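Local coordinates for protein ornithine cyclodeaminase (Methanococcus maripaludis S2, PDB 3C2Q) that converts L-ornithine to L-proline with release of ammonia, using NAD(+) as cofactor, at residues B[136-146]-B[274-285]; B[175-185]-B[203-211]. All coordinates share one frame; numbering follows the deposited sequence.

Contact 1. Residues B[136-146]-B[274-285]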
loop_
_atom_site.group_PDB
_atom_site.type_symbol
_atom_site.label_atom_id
_atom_site.label_comp_id
_atom_site.label_asym_id
_atom_site.label_seq_id
_atom_site.Cartn_x
_atom_site.Cartn_y
_atom_site.Cartn_z
ATOM N N GLY B 136 -3.070 -35.644 3.076
ATOM C CA GLY B 136 -3.166 -34.373 2.318
ATOM C C GLY B 136 -3.946 -33.318 3.092
ATOM O O GLY B 136 -3.626 -32.994 4.230
ATOM N N GLY B 137 -4.998 -32.790 2.500
ATOM C CA GLY B 137 -5.789 -31.840 3.234
ATOM C C GLY B 137 -5.221 -30.424 3.177
ATOM O O GLY B 137 -4.339 -30.123 2.385
ATOM N N ILE B 138 -5.784 -29.554 3.996
ATOM C CA ILE B 138 -5.557 -28.107 3.877
ATOM C C ILE B 138 -5.055 -27.586 5.207
ATOM O O ILE B 138 -5.607 -27.927 6.253
ATOM C CB ILE B 138 -6.878 -27.352 3.521
ATOM C CG1 ILE B 138 -7.420 -27.839 2.169
ATOM C CG2 ILE B 138 -6.649 -25.782 3.557
ATOM C CD1 ILE B 138 -8.794 -27.236 1.742
ATOM N N ALA B 139 -4.016 -26.752 5.169
ATOM C CA ALA B 139 -3.630 -25.998 6.359
ATOM C C ALA B 139 -3.938 -24.504 6.155
ATOM O O ALA B 139 -3.811 -23.980 5.033
ATOM C CB ALA B 139 -2.133 -26.185 6.674
ATOM N N ILE B 140 -4.323 -23.847 7.242
ATOM C CA ILE B 140 -4.542 -22.388 7.265
ATOM C C ILE B 140 -3.442 -21.758 8.059
ATOM O O ILE B 140 -3.084 -22.226 9.168
ATOM C CB ILE B 140 -5.902 -21.999 7.947
ATOM C CG1 ILE B 140 -7.102 -22.592 7.198
ATOM C CG2 ILE B 140 -6.039 -20.465 8.143
ATOM C CD1 ILE B 140 -7.239 -22.202 5.708
ATOM N N VAL B 141 -2.913 -20.674 7.515
ATOM C CA VAL B 141 -1.954 -19.866 8.231
ATOM C C VAL B 141 -2.670 -18.530 8.424
ATOM O O VAL B 141 -3.146 -17.948 7.445
ATOM C CB VAL B 141 -0.650 -19.708 7.374
ATOM C CG1 VAL B 141 0.345 -18.829 8.047
ATOM C CG2 VAL B 141 -0.008 -21.084 7.095
ATOM N N GLY B 142 -2.765 -18.031 9.657
ATOM C CA GLY B 142 -3.628 -16.867 9.848
ATOM C C GLY B 142 -3.147 -15.838 10.845
ATOM O O GLY B 142 -2.430 -16.179 11.802
ATOM N N GLY B 143 -3.507 -14.577 10.613
ATOM C CA GLY B 143 -3.197 -13.511 11.574
ATOM C C GLY B 143 -4.468 -12.961 12.198
ATOM O O GLY B 143 -5.574 -13.258 11.731
ATOM N N PRO B 144 -4.325 -12.137 13.238
ATOM C CA PRO B 144 -5.491 -11.674 13.978
ATOM C C PRO B 144 -6.459 -10.796 13.182
ATOM O O PRO B 144 -7.597 -10.627 13.619
ATOM C CB PRO B 144 -4.875 -10.870 15.134
ATOM C CG PRO B 144 -3.530 -10.423 14.624
ATOM C CD PRO B 144 -3.064 -11.592 13.796
ATOM N N ALA B 145 -6.040 -10.257 12.024
ATOM C CA ALA B 145 -6.981 -9.491 11.202
ATOM C C ALA B 145 -8.180 -10.287 10.741
ATOM O O ALA B 145 -9.235 -9.711 10.427
ATOM C CB ALA B 145 -6.274 -8.828 9.975
ATOM N N ILE B 146 -8.034 -11.610 10.677
ATOM C CA ILE B 146 -9.158 -12.489 10.383
ATOM C C ILE B 146 -10.270 -12.149 11.358
ATOM O O ILE B 146 -11.431 -12.046 10.961
ATOM C CB ILE B 146 -8.787 -13.991 10.552
ATOM C CG1 ILE B 146 -7.820 -14.436 9.435
ATOM C CG2 ILE B 146 -10.066 -14.888 10.508
ATOM C CD1 ILE B 146 -7.115 -15.768 9.809
ATOM N N LYS B 274 0.621 -31.433 3.426
ATOM C CA LYS B 274 -0.674 -30.893 3.012
ATOM C C LYS B 274 -0.776 -30.794 1.482
ATOM O O LYS B 274 0.238 -30.685 0.779
ATOM C CB LYS B 274 -0.880 -29.500 3.657
ATOM C CG LYS B 274 -0.866 -29.534 5.181
ATOM C CD LYS B 274 -2.105 -30.309 5.706
ATOM C CE LYS B 274 -2.082 -30.463 7.239
ATOM N NZ LYS B 274 -1.179 -31.575 7.651
ATOM N N LYS B 275 -1.992 -30.815 0.964
ATOM C CA LYS B 275 -2.222 -30.551 -0.468
ATOM C C LYS B 275 -2.350 -29.046 -0.802
ATOM O O LYS B 275 -2.090 -28.635 -1.925
ATOM C CB LYS B 275 -3.487 -31.262 -0.945
ATOM C CG LYS B 275 -3.355 -32.791 -0.979
ATOM C CD LYS B 275 -2.483 -33.244 -2.124
ATOM C CE LYS B 275 -3.351 -33.646 -3.321
ATOM N NZ LYS B 275 -3.673 -35.131 -3.334
HETATM N N MSE B 276 -2.758 -28.254 0.180
HETATM C CA MSE B 276 -2.965 -26.809 -0.019
HETATM C C MSE B 276 -2.719 -26.047 1.271
HETATM O O MSE B 276 -3.062 -26.518 2.361
HETATM C CB MSE B 276 -4.388 -26.525 -0.507
HETATM C CG MSE B 276 -4.721 -25.022 -0.725
HETATM SE SE MSE B 276 -6.591 -24.899 -1.411
HETATM C CE MSE B 276 -6.403 -23.599 -2.838
ATOM N N VAL B 277 -2.140 -24.853 1.143
ATOM C CA VAL B 277 -1.950 -23.986 2.298
ATOM C C VAL B 277 -2.554 -22.635 1.937
ATOM O O VAL B 277 -2.249 -22.092 0.878
ATOM C CB VAL B 277 -0.485 -23.803 2.662
ATOM C CG1 VAL B 277 -0.364 -22.739 3.814
ATOM C CG2 VAL B 277 0.139 -25.159 3.092
ATOM N N ILE B 278 -3.481 -22.156 2.755
ATOM C CA ILE B 278 -4.096 -20.852 2.531
ATOM C C ILE B 278 -3.624 -19.902 3.632
ATOM O O ILE B 278 -3.827 -20.170 4.819
ATOM C CB ILE B 278 -5.633 -20.901 2.539
ATOM C CG1 ILE B 278 -6.140 -21.874 1.476
ATOM C CG2 ILE B 278 -6.191 -19.468 2.281
ATOM C CD1 ILE B 278 -7.649 -22.090 1.446
HETATM N N MSE B 279 -2.981 -18.810 3.232
HETATM C CA MSE B 279 -2.384 -17.872 4.178
HETATM C C MSE B 279 -3.287 -16.659 4.224
HETATM O O MSE B 279 -3.597 -16.110 3.161
HETATM C CB MSE B 279 -1.002 -17.436 3.688
HETATM C CG MSE B 279 -0.023 -18.595 3.590
HETATM SE SE MSE B 279 1.348 -18.132 2.255
HETATM C CE MSE B 279 2.448 -19.752 2.624
ATOM N N LEU B 280 -3.726 -16.259 5.431
ATOM C CA LEU B 280 -4.762 -15.220 5.573
ATOM C C LEU B 280 -4.259 -14.056 6.434
ATOM O O LEU B 280 -4.152 -14.183 7.656
ATOM C CB LEU B 280 -6.035 -15.798 6.218
ATOM C CG LEU B 280 -6.723 -16.996 5.538
ATOM C CD1 LEU B 280 -7.774 -17.686 6.425
ATOM C CD2 LEU B 280 -7.354 -16.455 4.255
ATOM N N SER B 281 -3.933 -12.933 5.788
ATOM C CA SER B 281 -3.600 -11.701 6.511
ATOM C C SER B 281 -2.500 -11.839 7.582
ATOM O O SER B 281 -2.700 -11.483 8.762
ATOM C CB SER B 281 -4.881 -11.138 7.163
ATOM O OG SER B 281 -4.686 -9.771 7.416
ATOM N N THR B 282 -1.327 -12.325 7.178
ATOM C CA THR B 282 -0.223 -12.410 8.099
ATOM C C THR B 282 1.070 -12.453 7.309
ATOM O O THR B 282 1.338 -13.411 6.612
ATOM C CB THR B 282 -0.305 -13.621 9.093
ATOM O OG1 THR B 282 0.941 -13.709 9.795
ATOM C CG2 THR B 282 -0.630 -14.951 8.397
ATOM N N LEU B 283 1.827 -11.381 7.378
ATOM C CA LEU B 283 3.132 -11.324 6.733
ATOM C C LEU B 283 4.083 -12.325 7.376
ATOM O O LEU B 283 4.698 -13.117 6.681
ATOM C CB LEU B 283 3.707 -9.917 6.857
ATOM C CG LEU B 283 5.117 -9.735 6.253
ATOM C CD1 LEU B 283 5.171 -10.232 4.843
ATOM C CD2 LEU B 283 5.415 -8.220 6.310
ATOM N N LEU B 284 4.189 -12.268 8.708
ATOM C CA LEU B 284 5.116 -13.093 9.460
ATOM C C LEU B 284 4.934 -14.580 9.168
ATOM O O LEU B 284 5.897 -15.290 8.796
ATOM C CB LEU B 284 4.945 -12.853 10.984
ATOM C CG LEU B 284 5.755 -13.815 11.914
ATOM C CD1 LEU B 284 7.219 -13.652 11.682
ATOM C CD2 LEU B 284 5.387 -13.643 13.425
ATOM N N HIS B 285 3.703 -15.057 9.335
ATOM C CA HIS B 285 3.419 -16.462 9.135
ATOM C C HIS B 285 3.371 -16.897 7.687
ATOM O O HIS B 285 3.691 -18.064 7.403
ATOM C CB HIS B 285 2.130 -16.902 9.848
ATOM C CG HIS B 285 2.305 -17.147 11.308
ATOM N ND1 HIS B 285 2.359 -16.130 12.232
ATOM C CD2 HIS B 285 2.414 -18.298 12.009
ATOM C CE1 HIS B 285 2.519 -16.638 13.437
ATOM N NE2 HIS B 285 2.542 -17.950 13.332
HETATM O O HOH W 1 -2.912 -33.843 6.523
HETATM O O HOH W 2 -3.324 -10.092 10.933
#
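In the middle of the parallel Rossmann sheet, strands 138-142 and 276-280 pair in register, Ala139 opposite Val277 and Val141 opposite Met279, with axes 4.6 Å apart and 17° between their directions. Backbone bonds run the whole length: Ala139 N and Val141 N donate to Met276 O and Ile278 O, Ile278 N and Leu280 N to Ala139 O and Val141 O, the last at 2.7 Å. Gly137 O takes both Lys275 N and Met276 N where the pairing starts. On one face Ile140 lies beside Ile278, its CD1 3.8 Å from Ile278 CB, while its CG2 branch, anti to the backbone N, meets Leu280 CD1 at 3.7 Å. The Ile146 side chain crosses that of Leu280 at about a right angle, CD1 against CB, and helices 112-133 and 327-342 cover this face. On the other, Val141 CG2 packs on Val277 CG1 at 3.7 Å.

Past the strands the chains turn close together. Gly143 N reaches Leu280 O, and Ser281 O leaves no room for a CB on Gly143. A water joins Ser281 O to Ala145 N. Thr282 turns OG1 anti to its own N (chi1 171°), where it N-caps the next helix by accepting His285 N at 3.1 Å; CG2 then rests 3.6 Å from Gly142 C. With an alanine here, the His285 N-H would probably lose its capping acceptor and a gap would open beside the Gly142-Gly143 peptide. Thr282, Leu284 and His285 probably bind NAD(+), which fits the crossover point of a Rossmann fold, where the first and fourth strands lie side by side and their following loops edge the dinucleotide cleft.

Contact 2. Residues B[175-185]-B[203-211]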
loop_
_atom_site.group_PDB
_atom_site.type_symbol
_atom_site.label_atom_id
_atom_site.label_comp_id
_atom_site.label_asym_id
_atom_site.label_seq_id
_atom_site.Cartn_x
_atom_site.Cartn_y
_atom_site.Cartn_z
ATOM N N THR B 175 -6.041 -15.610 20.773
ATOM C CA THR B 175 -6.602 -14.858 21.893
ATOM C C THR B 175 -7.710 -13.892 21.469
ATOM O O THR B 175 -8.648 -13.688 22.232
ATOM C CB THR B 175 -5.541 -14.119 22.769
ATOM O OG1 THR B 175 -4.848 -13.128 21.971
ATOM C CG2 THR B 175 -4.542 -15.131 23.365
ATOM N N HIS B 176 -7.620 -13.313 20.261
ATOM C CA HIS B 176 -8.759 -12.517 19.753
ATOM C C HIS B 176 -9.957 -13.344 19.336
ATOM O O HIS B 176 -11.094 -12.890 19.517
ATOM C CB HIS B 176 -8.361 -11.505 18.654
ATOM C CG HIS B 176 -7.458 -10.404 19.162
ATOM N ND1 HIS B 176 -7.855 -9.492 20.122
ATOM C CD2 HIS B 176 -6.183 -10.078 18.838
ATOM C CE1 HIS B 176 -6.865 -8.646 20.359
ATOM N NE2 HIS B 176 -5.832 -8.997 19.610
ATOM N N ASP B 177 -9.712 -14.525 18.769
ATOM C CA ASP B 177 -10.790 -15.491 18.516
ATOM C C ASP B 177 -11.526 -15.761 19.850
ATOM O O ASP B 177 -12.762 -15.730 19.932
ATOM C CB ASP B 177 -10.235 -16.793 17.933
ATOM C CG ASP B 177 -11.291 -17.923 17.856
ATOM O OD1 ASP B 177 -12.316 -17.803 17.123
ATOM O OD2 ASP B 177 -11.065 -18.963 18.515
ATOM N N ILE B 178 -10.748 -15.977 20.903
ATOM C CA ILE B 178 -11.327 -16.309 22.202
ATOM C C ILE B 178 -12.017 -15.109 22.839
ATOM O O ILE B 178 -13.109 -15.254 23.403
ATOM C CB ILE B 178 -10.252 -16.977 23.112
ATOM C CG1 ILE B 178 -9.982 -18.380 22.559
ATOM C CG2 ILE B 178 -10.760 -17.006 24.611
ATOM C CD1 ILE B 178 -8.665 -19.036 23.010
ATOM N N GLU B 179 -11.417 -13.921 22.719
ATOM C CA GLU B 179 -12.092 -12.669 23.065
ATOM C C GLU B 179 -13.463 -12.562 22.428
ATOM O O GLU B 179 -14.436 -12.126 23.092
ATOM C CB GLU B 179 -11.277 -11.430 22.648
ATOM C CG GLU B 179 -11.826 -10.136 23.184
ATOM C CD GLU B 179 -11.283 -8.893 22.457
ATOM O OE1 GLU B 179 -10.197 -8.967 21.814
ATOM O OE2 GLU B 179 -11.937 -7.828 22.515
ATOM N N SER B 180 -13.553 -12.910 21.140
ATOM C CA SER B 180 -14.831 -12.735 20.465
ATOM C C SER B 180 -15.813 -13.811 20.941
ATOM O O SER B 180 -17.000 -13.534 21.075
ATOM C CB SER B 180 -14.698 -12.683 18.920
ATOM O OG SER B 180 -14.230 -13.920 18.439
ATOM N N ALA B 181 -15.318 -15.010 21.234
ATOM C CA ALA B 181 -16.178 -16.076 21.771
ATOM C C ALA B 181 -16.738 -15.711 23.146
ATOM O O ALA B 181 -17.940 -15.862 23.383
ATOM C CB ALA B 181 -15.427 -17.409 21.819
ATOM N N LEU B 182 -15.893 -15.194 24.033
ATOM C CA LEU B 182 -16.315 -14.863 25.396
ATOM C C LEU B 182 -17.110 -13.594 25.467
ATOM O O LEU B 182 -18.099 -13.520 26.204
ATOM C CB LEU B 182 -15.111 -14.743 26.344
ATOM C CG LEU B 182 -14.308 -16.023 26.548
ATOM C CD1 LEU B 182 -13.132 -15.704 27.488
ATOM C CD2 LEU B 182 -15.145 -17.125 27.123
ATOM N N TYR B 183 -16.664 -12.561 24.739
ATOM C CA TYR B 183 -17.219 -11.223 24.891
ATOM C C TYR B 183 -17.896 -10.583 23.672
ATOM O O TYR B 183 -18.445 -9.481 23.776
ATOM C CB TYR B 183 -16.149 -10.276 25.434
ATOM C CG TYR B 183 -15.500 -10.836 26.677
ATOM C CD1 TYR B 183 -16.231 -10.978 27.869
ATOM C CD2 TYR B 183 -14.182 -11.278 26.654
ATOM C CE1 TYR B 183 -15.656 -11.530 28.985
ATOM C CE2 TYR B 183 -13.595 -11.840 27.775
ATOM C CZ TYR B 183 -14.328 -11.950 28.934
ATOM O OH TYR B 183 -13.748 -12.504 30.049
ATOM N N GLY B 184 -17.807 -11.227 22.522
ATOM C CA GLY B 184 -18.407 -10.649 21.314
ATOM C C GLY B 184 -17.567 -9.554 20.633
ATOM O O GLY B 184 -18.056 -8.896 19.679
ATOM N N THR B 185 -16.324 -9.362 21.100
ATOM C CA THR B 185 -15.437 -8.303 20.554
ATOM C C THR B 185 -14.049 -8.807 20.097
ATOM O O THR B 185 -13.602 -9.893 20.479
ATOM C CB THR B 185 -15.155 -7.189 21.603
ATOM O OG1 THR B 185 -14.506 -7.765 22.745
ATOM C CG2 THR B 185 -16.429 -6.513 22.062
ATOM N N HIS B 203 -11.369 -6.527 27.259
ATOM C CA HIS B 203 -11.780 -7.893 26.933
ATOM C C HIS B 203 -10.625 -8.800 26.545
ATOM O O HIS B 203 -10.643 -9.987 26.812
ATOM C CB HIS B 203 -12.876 -7.919 25.846
ATOM C CG HIS B 203 -14.156 -7.251 26.259
ATOM N ND1 HIS B 203 -15.186 -7.013 25.371
ATOM C CD2 HIS B 203 -14.595 -6.822 27.469
ATOM C CE1 HIS B 203 -16.186 -6.421 26.005
ATOM N NE2 HIS B 203 -15.851 -6.292 27.278
ATOM N N HIS B 204 -9.654 -8.256 25.827
ATOM C CA HIS B 204 -8.530 -9.061 25.383
ATOM C C HIS B 204 -7.723 -9.674 26.553
ATOM O O HIS B 204 -7.494 -10.897 26.585
ATOM C CB HIS B 204 -7.622 -8.252 24.434
ATOM C CG HIS B 204 -6.583 -9.092 23.801
ATOM N ND1 HIS B 204 -5.297 -8.652 23.575
ATOM C CD2 HIS B 204 -6.630 -10.379 23.370
ATOM C CE1 HIS B 204 -4.597 -9.628 23.021
ATOM N NE2 HIS B 204 -5.380 -10.689 22.885
ATOM N N ILE B 205 -7.320 -8.846 27.513
ATOM C CA ILE B 205 -6.662 -9.385 28.740
ATOM C C ILE B 205 -7.597 -10.290 29.561
ATOM O O ILE B 205 -7.138 -11.303 30.110
ATOM C CB ILE B 205 -5.991 -8.273 29.613
ATOM C CG1 ILE B 205 -5.090 -8.846 30.720
ATOM C CG2 ILE B 205 -7.001 -7.265 30.165
ATOM C CD1 ILE B 205 -3.966 -9.770 30.242
ATOM N N TYR B 206 -8.899 -9.971 29.611
ATOM C CA TYR B 206 -9.834 -10.883 30.295
ATOM C C TYR B 206 -9.816 -12.234 29.616
ATOM O O TYR B 206 -9.862 -13.266 30.286
ATOM C CB TYR B 206 -11.269 -10.379 30.326
ATOM C CG TYR B 206 -11.548 -9.160 31.133
ATOM C CD1 TYR B 206 -10.700 -8.756 32.173
ATOM C CD2 TYR B 206 -12.720 -8.445 30.911
ATOM C CE1 TYR B 206 -10.969 -7.643 32.905
ATOM C CE2 TYR B 206 -13.025 -7.327 31.656
ATOM C CZ TYR B 206 -12.152 -6.931 32.655
ATOM O OH TYR B 206 -12.457 -5.802 33.373
ATOM N N ALA B 207 -9.737 -12.256 28.277
ATOM C CA ALA B 207 -9.722 -13.533 27.558
ATOM C C ALA B 207 -8.439 -14.344 27.817
ATOM O O ALA B 207 -8.479 -15.572 28.003
ATOM C CB ALA B 207 -9.954 -13.329 26.018
ATOM N N ILE B 208 -7.302 -13.656 27.838
ATOM C CA ILE B 208 -6.026 -14.330 28.145
ATOM C C ILE B 208 -6.095 -14.871 29.601
ATOM O O ILE B 208 -5.724 -16.012 29.855
ATOM C CB ILE B 208 -4.844 -13.354 27.986
ATOM C CG1 ILE B 208 -4.640 -12.998 26.488
ATOM C CG2 ILE B 208 -3.502 -13.940 28.599
ATOM C CD1 ILE B 208 -3.822 -11.684 26.266
ATOM N N ASN B 209 -6.565 -14.035 30.519
ATOM C CA ASN B 209 -6.674 -14.417 31.958
ATOM C C ASN B 209 -7.525 -15.676 32.122
ATOM O O ASN B 209 -7.174 -16.594 32.858
ATOM C CB ASN B 209 -7.243 -13.253 32.767
ATOM C CG ASN B 209 -6.859 -13.331 34.234
ATOM O OD1 ASN B 209 -5.750 -13.753 34.553
ATOM N ND2 ASN B 209 -7.760 -12.912 35.127
ATOM N N ALA B 210 -8.613 -15.748 31.369
ATOM C CA ALA B 210 -9.524 -16.887 31.411
ATOM C C ALA B 210 -8.870 -18.177 30.945
ATOM O O ALA B 210 -9.062 -19.252 31.557
ATOM C CB ALA B 210 -10.821 -16.575 30.616
ATOM N N ILE B 211 -8.038 -18.087 29.901
ATOM C CA ILE B 211 -7.358 -19.269 29.402
ATOM C C ILE B 211 -6.210 -19.669 30.343
ATOM O O ILE B 211 -6.033 -20.870 30.583
ATOM C CB ILE B 211 -6.847 -19.133 27.914
ATOM C CG1 ILE B 211 -8.010 -18.777 26.962
ATOM C CG2 ILE B 211 -6.158 -20.430 27.425
ATOM C CD1 ILE B 211 -9.151 -19.800 26.941
HETATM O O HOH W 3 -9.985 -5.909 24.152
#
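His176 and His204 stack face to face between two helices that cross nearly at right angles (97°), the ring centroids 3.9 Å apart and the planes 20° from parallel. His176 CE1 sits over the centre of the His204 ring, whose opposite face is covered by Ile208 CD1. Each ring is also pinned at an edge within its own plane: His204 NE2 donates to Thr175 OG1 at 2.7 Å, and His176 ND1 to Glu179 OE1 at 2.9 Å.

Glu179 links this stack to a second one. Its chain, extended beyond CG, passes His203 CB, and its OE2 accepts from Thr185 OG1 at 2.6 Å on the anti side, 25° out of the carboxylate plane. Thr185 OG1 in turn accepts His203 ND1 at 2.8 Å, in the ring plane. This chain of bonds fixes the rotation of the His203 ring, and Tyr183 stacks on its face, offset, with centroids 4.8 Å apart. The carboxylate, buried and further held by Leu187 N on OE1 and Gly188 N on OE2, is likely to favour a proton on His176 ND1.

Beyond the polar cluster the contact is apolar. Ala207 is a knob in the hole made by Ile178, Glu179, Leu182 and Tyr183, its small methyl consistent with helix axes 8.6 Å apart at their closest. Leu182 CD1 touches Ala210 CB, and Ile178 meets Ile211 tip to tip, with Ile178 CG2 4.0 Å from Ile211 CD1. Helix 217-222 adds Ile217 to that isoleucine pair, helix 145-148 packs against His176 through Ile147, and Phe26 of the second subunit lies on Tyr206; the short hairpin of strands 185-186 and 189-190 follows directly from helix 171-183.

From the N terminus, the chain passes the mixed sheet and helix 112-133 before entering the Rossmann sheet at 136-146. It runs on through strand 166-170 into helix 171-183. Contact 2 then closes a short loop, the 17 residues that hold most of the small hairpin, by bringing helix 203-214 back across that helix. Only after strand 241-244 and helix 260-271 does 274-285 return to 136-146, so contact 1 closes a far wider loop of 127 residues with contact 2 wholly within it. Contact 1 ties the centre of the sheet; contact 2 joins helices at its periphery. They meet where Pro144 CB packs on His176 CD2 at 4.0 Å, and both touch the second subunit.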